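Local coordinates for lactate dehydrogenase (PDB 6CT6), which probably catalyses the NADH-dependent reduction of pyruvate to lactate, and is captured here with NADH and the pyruvate analogue oxamate, at residues V3-S17 against L33-P46. Numbering follows the deposited sequence.
Sequences VFEQNKRPKIALVGS and LGDVVLFDVVPNMP. With NAI (1,4-dihydronicotinamide adenine dinucleotide), chain D.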
loop_
_atom_site.group_PDB
_atom_site.type_symbol
_atom_site.label_atom_id
_atom_site.label_comp_id
_atom_site.label_asym_id
_atom_site.label_seq_id
_atom_site.Cartn_x
_atom_site.Cartn_y
_atom_site.Cartn_z
ATOM N N VAL B 3 -22.984 -0.760 -7.159
ATOM C CA VAL B 3 -22.472 -0.775 -5.796
ATOM C C VAL B 3 -22.335 0.635 -5.235
ATOM O O VAL B 3 -22.577 0.859 -4.048
ATOM C CB VAL B 3 -21.124 -1.525 -5.736
ATOM C CG1 VAL B 3 -21.255 -2.905 -6.367
ATOM C CG2 VAL B 3 -20.015 -0.723 -6.416
ATOM N N PHE B 4 -21.944 1.593 -6.073
ATOM C CA PHE B 4 -21.769 2.966 -5.622
ATOM C C PHE B 4 -23.078 3.528 -5.087
ATOM O O PHE B 4 -23.997 3.810 -5.864
ATOM C CB PHE B 4 -21.261 3.857 -6.759
ATOM C CG PHE B 4 -19.858 3.550 -7.199
ATOM C CD1 PHE B 4 -18.804 3.610 -6.300
ATOM C CD2 PHE B 4 -19.589 3.226 -8.519
ATOM C CE1 PHE B 4 -17.512 3.339 -6.707
ATOM C CE2 PHE B 4 -18.300 2.952 -8.931
ATOM C CZ PHE B 4 -17.259 3.010 -8.023
ATOM N N GLU B 5 -23.183 3.683 -3.770
ATOM C CA GLU B 5 -24.268 4.478 -3.219
ATOM C C GLU B 5 -24.105 5.918 -3.686
ATOM O O GLU B 5 -22.990 6.444 -3.743
ATOM C CB GLU B 5 -24.275 4.395 -1.690
ATOM C CG GLU B 5 -23.126 5.124 -1.001
ATOM C CD GLU B 5 -22.880 4.622 0.412
ATOM O OE1 GLU B 5 -23.244 3.463 0.705
ATOM O OE2 GLU B 5 -22.327 5.386 1.230
ATOM N N GLN B 6 -25.215 6.550 -4.056
ATOM C CA GLN B 6 -25.135 7.853 -4.704
ATOM C C GLN B 6 -24.704 8.923 -3.708
ATOM O O GLN B 6 -25.255 9.022 -2.607
ATOM C CB GLN B 6 -26.482 8.223 -5.328
ATOM C CG GLN B 6 -26.465 9.549 -6.080
ATOM C CD GLN B 6 -25.391 9.601 -7.151
ATOM O OE1 GLN B 6 -25.037 8.581 -7.742
ATOM N NE2 GLN B 6 -24.860 10.794 -7.398
ATOM N N ASN B 7 -23.712 9.723 -4.092
ATOM C CA ASN B 7 -23.275 10.856 -3.280
ATOM C C ASN B 7 -22.403 11.762 -4.144
ATOM O O ASN B 7 -22.170 11.494 -5.327
ATOM C CB ASN B 7 -22.544 10.392 -2.014
ATOM C CG ASN B 7 -21.255 9.640 -2.310
ATOM O OD1 ASN B 7 -20.517 9.977 -3.235
ATOM N ND2 ASN B 7 -20.979 8.614 -1.512
ATOM N N LYS B 8 -21.924 12.850 -3.530
ATOM C CA LYS B 8 -21.148 13.860 -4.245
ATOM C C LYS B 8 -19.794 13.335 -4.708
ATOM O O LYS B 8 -19.255 13.823 -5.707
ATOM C CB LYS B 8 -20.923 15.077 -3.346
ATOM C CG LYS B 8 -21.925 16.214 -3.491
ATOM C CD LYS B 8 -21.561 17.338 -2.530
ATOM C CE LYS B 8 -22.360 18.597 -2.790
ATOM N NZ LYS B 8 -23.822 18.360 -2.788
ATOM N N ARG B 9 -19.224 12.367 -3.994
ATOM C CA ARG B 9 -17.831 12.006 -4.202
ATOM C C ARG B 9 -17.616 11.410 -5.593
ATOM O O ARG B 9 -18.536 10.834 -6.183
ATOM C CB ARG B 9 -17.381 10.998 -3.150
ATOM C CG ARG B 9 -17.581 11.442 -1.713
ATOM C CD ARG B 9 -17.175 10.337 -0.750
ATOM N NE ARG B 9 -17.473 10.678 0.638
ATOM C CZ ARG B 9 -17.571 9.794 1.627
ATOM N NH1 ARG B 9 -17.408 8.497 1.394
ATOM N NH2 ARG B 9 -17.846 10.207 2.859
ATOM N N PRO B 10 -16.405 11.523 -6.138
ATOM C CA PRO B 10 -16.076 10.756 -7.343
ATOM C C PRO B 10 -16.189 9.267 -7.070
ATOM O O PRO B 10 -16.030 8.807 -5.937
ATOM C CB PRO B 10 -14.626 11.157 -7.645
ATOM C CG PRO B 10 -14.403 12.423 -6.903
ATOM C CD PRO B 10 -15.267 12.339 -5.685
ATOM N N LYS B 11 -16.466 8.507 -8.126
ATOM C CA LYS B 11 -16.563 7.052 -8.046
ATOM C C LYS B 11 -15.445 6.453 -8.894
ATOM O O LYS B 11 -15.432 6.611 -10.120
ATOM C CB LYS B 11 -17.943 6.580 -8.502
ATOM C CG LYS B 11 -19.104 7.285 -7.790
ATOM C CD LYS B 11 -18.996 7.178 -6.264
ATOM C CE LYS B 11 -20.085 7.949 -5.526
ATOM N NZ LYS B 11 -20.728 9.033 -6.317
ATOM N N ILE B 12 -14.507 5.777 -8.235
ATOM C CA ILE B 12 -13.310 5.230 -8.869
ATOM C C ILE B 12 -13.459 3.716 -8.922
ATOM O O ILE B 12 -13.566 3.061 -7.878
ATOM C CB ILE B 12 -12.042 5.633 -8.102
ATOM C CG1 ILE B 12 -11.940 7.158 -8.000
ATOM C CG2 ILE B 12 -10.794 5.046 -8.763
ATOM C CD1 ILE B 12 -11.140 7.626 -6.808
ATOM N N ALA B 13 -13.448 3.157 -10.130
ATOM C CA ALA B 13 -13.608 1.720 -10.333
ATOM C C ALA B 13 -12.260 1.100 -10.679
ATOM O O ALA B 13 -11.648 1.458 -11.690
ATOM C CB ALA B 13 -14.626 1.433 -11.437
ATOM N N LEU B 14 -11.809 0.167 -9.847
ATOM C CA LEU B 14 -10.541 -0.526 -10.048
ATOM C C LEU B 14 -10.850 -1.926 -10.581
ATOM O O LEU B 14 -11.305 -2.802 -9.841
ATOM C CB LEU B 14 -9.746 -0.568 -8.746
ATOM C CG LEU B 14 -9.505 0.799 -8.088
ATOM C CD1 LEU B 14 -8.627 0.671 -6.849
ATOM C CD2 LEU B 14 -8.899 1.812 -9.061
ATOM N N VAL B 15 -10.616 -2.127 -11.877
ATOM C CA VAL B 15 -10.867 -3.407 -12.533
ATOM C C VAL B 15 -9.591 -4.232 -12.399
ATOM O O VAL B 15 -8.654 -4.090 -13.187
ATOM C CB VAL B 15 -11.290 -3.225 -13.992
ATOM C CG1 VAL B 15 -11.386 -4.572 -14.706
ATOM C CG2 VAL B 15 -12.632 -2.519 -14.055
ATOM N N GLY B 16 -9.573 -5.112 -11.403
ATOM C CA GLY B 16 -8.374 -5.811 -10.991
ATOM C C GLY B 16 -8.040 -5.437 -9.564
ATOM O O GLY B 16 -7.783 -4.263 -9.275
ATOM N N SER B 17 -8.061 -6.412 -8.655
ATOM C CA SER B 17 -7.878 -6.153 -7.231
ATOM C C SER B 17 -6.652 -6.875 -6.686
ATOM O O SER B 17 -6.616 -7.256 -5.511
ATOM C CB SER B 17 -9.125 -6.549 -6.442
ATOM O OG SER B 17 -10.266 -5.843 -6.902
ATOM N N LEU B 33 -9.784 10.636 -2.095
ATOM C CA LEU B 33 -9.963 11.004 -3.492
ATOM C C LEU B 33 -11.374 10.706 -3.978
ATOM O O LEU B 33 -11.903 11.437 -4.822
ATOM C CB LEU B 33 -8.935 10.275 -4.356
ATOM C CG LEU B 33 -8.922 10.656 -5.834
ATOM C CD1 LEU B 33 -8.694 12.154 -6.013
ATOM C CD2 LEU B 33 -7.852 9.863 -6.552
ATOM N N GLY B 34 -11.989 9.657 -3.451
ATOM C CA GLY B 34 -13.334 9.284 -3.833
ATOM C C GLY B 34 -13.630 7.888 -3.337
ATOM O O GLY B 34 -12.755 7.182 -2.828
ATOM N N ASP B 35 -14.895 7.502 -3.470
ATOM C CA ASP B 35 -15.276 6.133 -3.162
ATOM C C ASP B 35 -14.749 5.191 -4.240
ATOM O O ASP B 35 -14.540 5.583 -5.393
ATOM C CB ASP B 35 -16.794 6.014 -3.025
ATOM C CG ASP B 35 -17.308 6.593 -1.715
ATOM O OD1 ASP B 35 -16.492 6.833 -0.795
ATOM O OD2 ASP B 35 -18.535 6.799 -1.599
ATOM N N VAL B 36 -14.526 3.937 -3.852
ATOM C CA VAL B 36 -13.798 2.972 -4.669
ATOM C C VAL B 36 -14.577 1.667 -4.713
ATOM O O VAL B 36 -15.141 1.240 -3.699
ATOM C CB VAL B 36 -12.384 2.715 -4.105
ATOM C CG1 VAL B 36 -11.645 1.663 -4.928
ATOM C CG2 VAL B 36 -11.584 4.003 -4.037
ATOM N N VAL B 37 -14.599 1.024 -5.880
ATOM C CA VAL B 37 -14.982 -0.380 -5.986
ATOM C C VAL B 37 -13.777 -1.174 -6.470
ATOM O O VAL B 37 -13.197 -0.869 -7.520
ATOM C CB VAL B 37 -16.198 -0.606 -6.905
ATOM C CG1 VAL B 37 -15.937 -0.128 -8.329
ATOM C CG2 VAL B 37 -16.566 -2.088 -6.897
ATOM N N LEU B 38 -13.401 -2.182 -5.692
ATOM C CA LEU B 38 -12.401 -3.164 -6.089
ATOM C C LEU B 38 -13.124 -4.321 -6.767
ATOM O O LEU B 38 -13.807 -5.104 -6.101
ATOM C CB LEU B 38 -11.622 -3.652 -4.873
ATOM C CG LEU B 38 -10.460 -2.801 -4.373
ATOM C CD1 LEU B 38 -10.062 -3.270 -2.988
ATOM C CD2 LEU B 38 -9.289 -2.891 -5.335
ATOM N N PHE B 39 -12.987 -4.424 -8.085
ATOM C CA PHE B 39 -13.624 -5.484 -8.847
ATOM C C PHE B 39 -12.598 -6.541 -9.231
ATOM O O PHE B 39 -11.469 -6.218 -9.614
ATOM C CB PHE B 39 -14.295 -4.941 -10.109
ATOM C CG PHE B 39 -14.718 -6.017 -11.064
ATOM C CD1 PHE B 39 -15.900 -6.712 -10.871
ATOM C CD2 PHE B 39 -13.925 -6.343 -12.147
ATOM C CE1 PHE B 39 -16.284 -7.709 -11.748
ATOM C CE2 PHE B 39 -14.303 -7.339 -13.027
ATOM C CZ PHE B 39 -15.481 -8.023 -12.827
ATOM N N ASP B 40 -12.996 -7.805 -9.131
ATOM C CA ASP B 40 -12.108 -8.901 -9.487
ATOM C C ASP B 40 -12.947 -10.124 -9.832
ATOM O O ASP B 40 -14.142 -10.190 -9.539
ATOM C CB ASP B 40 -11.128 -9.213 -8.353
ATOM C CG ASP B 40 -9.842 -9.832 -8.854
ATOM O OD1 ASP B 40 -8.824 -9.114 -8.897
ATOM O OD2 ASP B 40 -9.847 -11.032 -9.213
ATOM N N VAL B 41 -12.298 -11.092 -10.476
ATOM C CA VAL B 41 -12.947 -12.355 -10.813
ATOM C C VAL B 41 -12.725 -13.424 -9.747
ATOM O O VAL B 41 -13.431 -14.445 -9.748
ATOM C CB VAL B 41 -12.459 -12.873 -12.180
ATOM C CG1 VAL B 41 -12.867 -11.911 -13.281
ATOM C CG2 VAL B 41 -10.943 -13.071 -12.181
ATOM N N VAL B 42 -11.762 -13.228 -8.851
ATOM C CA VAL B 42 -11.549 -14.135 -7.725
ATOM C C VAL B 42 -12.689 -13.933 -6.733
ATOM O O VAL B 42 -12.913 -12.797 -6.285
ATOM C CB VAL B 42 -10.185 -13.892 -7.061
ATOM C CG1 VAL B 42 -10.013 -14.777 -5.823
ATOM C CG2 VAL B 42 -9.062 -14.144 -8.059
ATOM N N PRO B 43 -13.433 -14.975 -6.362
ATOM C CA PRO B 43 -14.587 -14.768 -5.476
ATOM C C PRO B 43 -14.164 -14.256 -4.107
ATOM O O PRO B 43 -13.231 -14.776 -3.489
ATOM C CB PRO B 43 -15.221 -16.164 -5.388
ATOM C CG PRO B 43 -14.686 -16.912 -6.564
ATOM C CD PRO B 43 -13.308 -16.388 -6.760
ATOM N N ASN B 44 -14.855 -13.210 -3.648
ATOM C CA ASN B 44 -14.762 -12.705 -2.278
ATOM C C ASN B 44 -13.453 -11.990 -1.935
ATOM O O ASN B 44 -13.430 -11.181 -1.001
ATOM C CB ASN B 44 -14.988 -13.851 -1.286
ATOM C CG ASN B 44 -16.397 -14.401 -1.350
ATOM O OD1 ASN B 44 -17.349 -13.665 -1.605
ATOM N ND2 ASN B 44 -16.537 -15.703 -1.122
ATOM N N MET B 45 -12.365 -12.270 -2.652
ATOM C CA MET B 45 -11.092 -11.631 -2.322
ATOM C C MET B 45 -11.191 -10.109 -2.308
ATOM O O MET B 45 -10.711 -9.488 -1.342
ATOM C CB MET B 45 -10.009 -12.115 -3.291
ATOM C CG MET B 45 -8.627 -11.506 -3.061
ATOM S SD MET B 45 -8.387 -9.897 -3.857
ATOM C CE MET B 45 -8.151 -10.405 -5.559
ATOM N N PRO B 46 -11.776 -9.446 -3.309
ATOM C CA PRO B 46 -11.893 -7.980 -3.226
ATOM C C PRO B 46 -12.761 -7.505 -2.076
ATOM O O PRO B 46 -12.581 -6.376 -1.605
ATOM C CB PRO B 46 -12.487 -7.594 -4.590
ATOM C CG PRO B 46 -13.092 -8.845 -5.123
ATOM C CD PRO B 46 -12.256 -9.962 -4.602
HETATM P PA NAI D . -1.992 -9.250 -10.009
HETATM O O1A NAI D . -1.981 -10.661 -10.554
HETATM O O2A NAI D . -1.602 -9.002 -8.571
HETATM O O5B NAI D . -3.474 -8.669 -10.230
HETATM C C5B NAI D . -4.198 -8.944 -11.426
HETATM C C4B NAI D . -5.643 -9.205 -11.042
HETATM O O4B NAI D . -6.508 -9.173 -12.180
HETATM C C3B NAI D . -5.825 -10.576 -10.397
HETATM O O3B NAI D . -6.306 -10.413 -9.062
HETATM C C2B NAI D . -6.844 -11.285 -11.270
HETATM O O2B NAI D . -7.744 -12.104 -10.523
HETATM C C1B NAI D . -7.551 -10.100 -11.901
HETATM N N9A NAI D . -8.351 -10.406 -13.107
HETATM C C8A NAI D . -8.179 -11.372 -14.033
HETATM N N7A NAI D . -9.158 -11.293 -14.976
HETATM C C5A NAI D . -9.968 -10.270 -14.643
HETATM C C6A NAI D . -11.182 -9.627 -15.183
HETATM N N6A NAI D . -11.763 -10.075 -16.315
HETATM N N1A NAI D . -11.696 -8.573 -14.508
HETATM C C2A NAI D . -11.137 -8.102 -13.377
HETATM N N3A NAI D . -10.036 -8.641 -12.835
HETATM C C4A NAI D . -9.426 -9.698 -13.411
HETATM O O3 NAI D . -1.081 -8.330 -10.977
HETATM P PN NAI D . -0.536 -6.849 -10.625
HETATM O O1N NAI D . 0.783 -6.980 -9.901
HETATM O O2N NAI D . -1.658 -6.043 -10.012
HETATM O O5D NAI D . -0.228 -6.288 -12.103
HETATM C C5D NAI D . -1.306 -6.112 -13.016
HETATM C C4D NAI D . -0.817 -5.742 -14.409
HETATM O O4D NAI D . -0.078 -4.513 -14.391
HETATM C C3D NAI D . 0.113 -6.805 -14.971
HETATM O O3D NAI D . -0.233 -7.044 -16.337
HETATM C C2D NAI D . 1.486 -6.182 -14.867
HETATM O O2D NAI D . 2.413 -6.695 -15.824
HETATM C C1D NAI D . 1.140 -4.723 -15.111
HETATM N N1N NAI D . 2.161 -3.734 -14.740
HETATM C C2N NAI D . 2.218 -2.661 -15.530
HETATM C C3N NAI D . 3.107 -1.630 -15.318
HETATM C C7N NAI D . 3.079 -0.482 -16.284
HETATM O O7N NAI D . 2.130 -0.372 -17.044
HETATM N N7N NAI D . 4.087 0.380 -16.310
HETATM C C4N NAI D . 4.070 -1.660 -14.162
HETATM C C5N NAI D . 3.917 -2.878 -13.370
HETATM C C6N NAI D . 2.971 -3.855 -13.680
HETATM O O HOH W 1 -19.749 6.465 0.958
HETATM O O HOH W 2 -20.434 5.310 -2.982
#
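The Phe4 ring meets Val37 obliquely, its CZ 3.4 Å from Val37 CG1, while Lys11 CB lies over the centre of one ring face and Ile12 O sits in plane at the edge. With chi1 60°, Val37 CG1 lies between its backbone N and carbonyl carbon, where it meets Phe4 and Ala13; Val3 CG2 reaches Val37 CG2. At the edge of the Arg9 guanidinium, nearly in its plane, is Asp35: NH1 donates to the syn lone pair of Asp35 OD1 at 2.9 Å, a salt bridge with the guanidinium and carboxylate planes 82° apart. NH1 is also, and more strongly, bonded to Gly63 O, and OD1 also accepts from Thr65 N. Asp35 OD2 accepts from Asn7 ND2 (3.0 Å) and two waters, so five donors hold the buried carboxylate. Strands 11-15 and 35-39 run parallel, joined by five backbone bonds donated in turn by Ile12, Val37, Leu14, Phe39 and Gly16; on the side facing helix 19-31, Leu14 CD1 touches Val36 CG1 (3.7 Å) and Leu38 CD2. Asp40 OD1 takes Ser17 N on its anti lone pair (2.8 Å) and accepts from the cofactor's O3B, while OD2 accepts from its O2B at 2.7 Å. Phe39 brings its edge to adenine N1A. An acidic residue after the second strand, gripping the adenosine ribose diol beside Gly16, consistent with the first glycine of a GxGxxG turn, marks the NAD-binding beta-alpha-beta unit of a Rossmann fold.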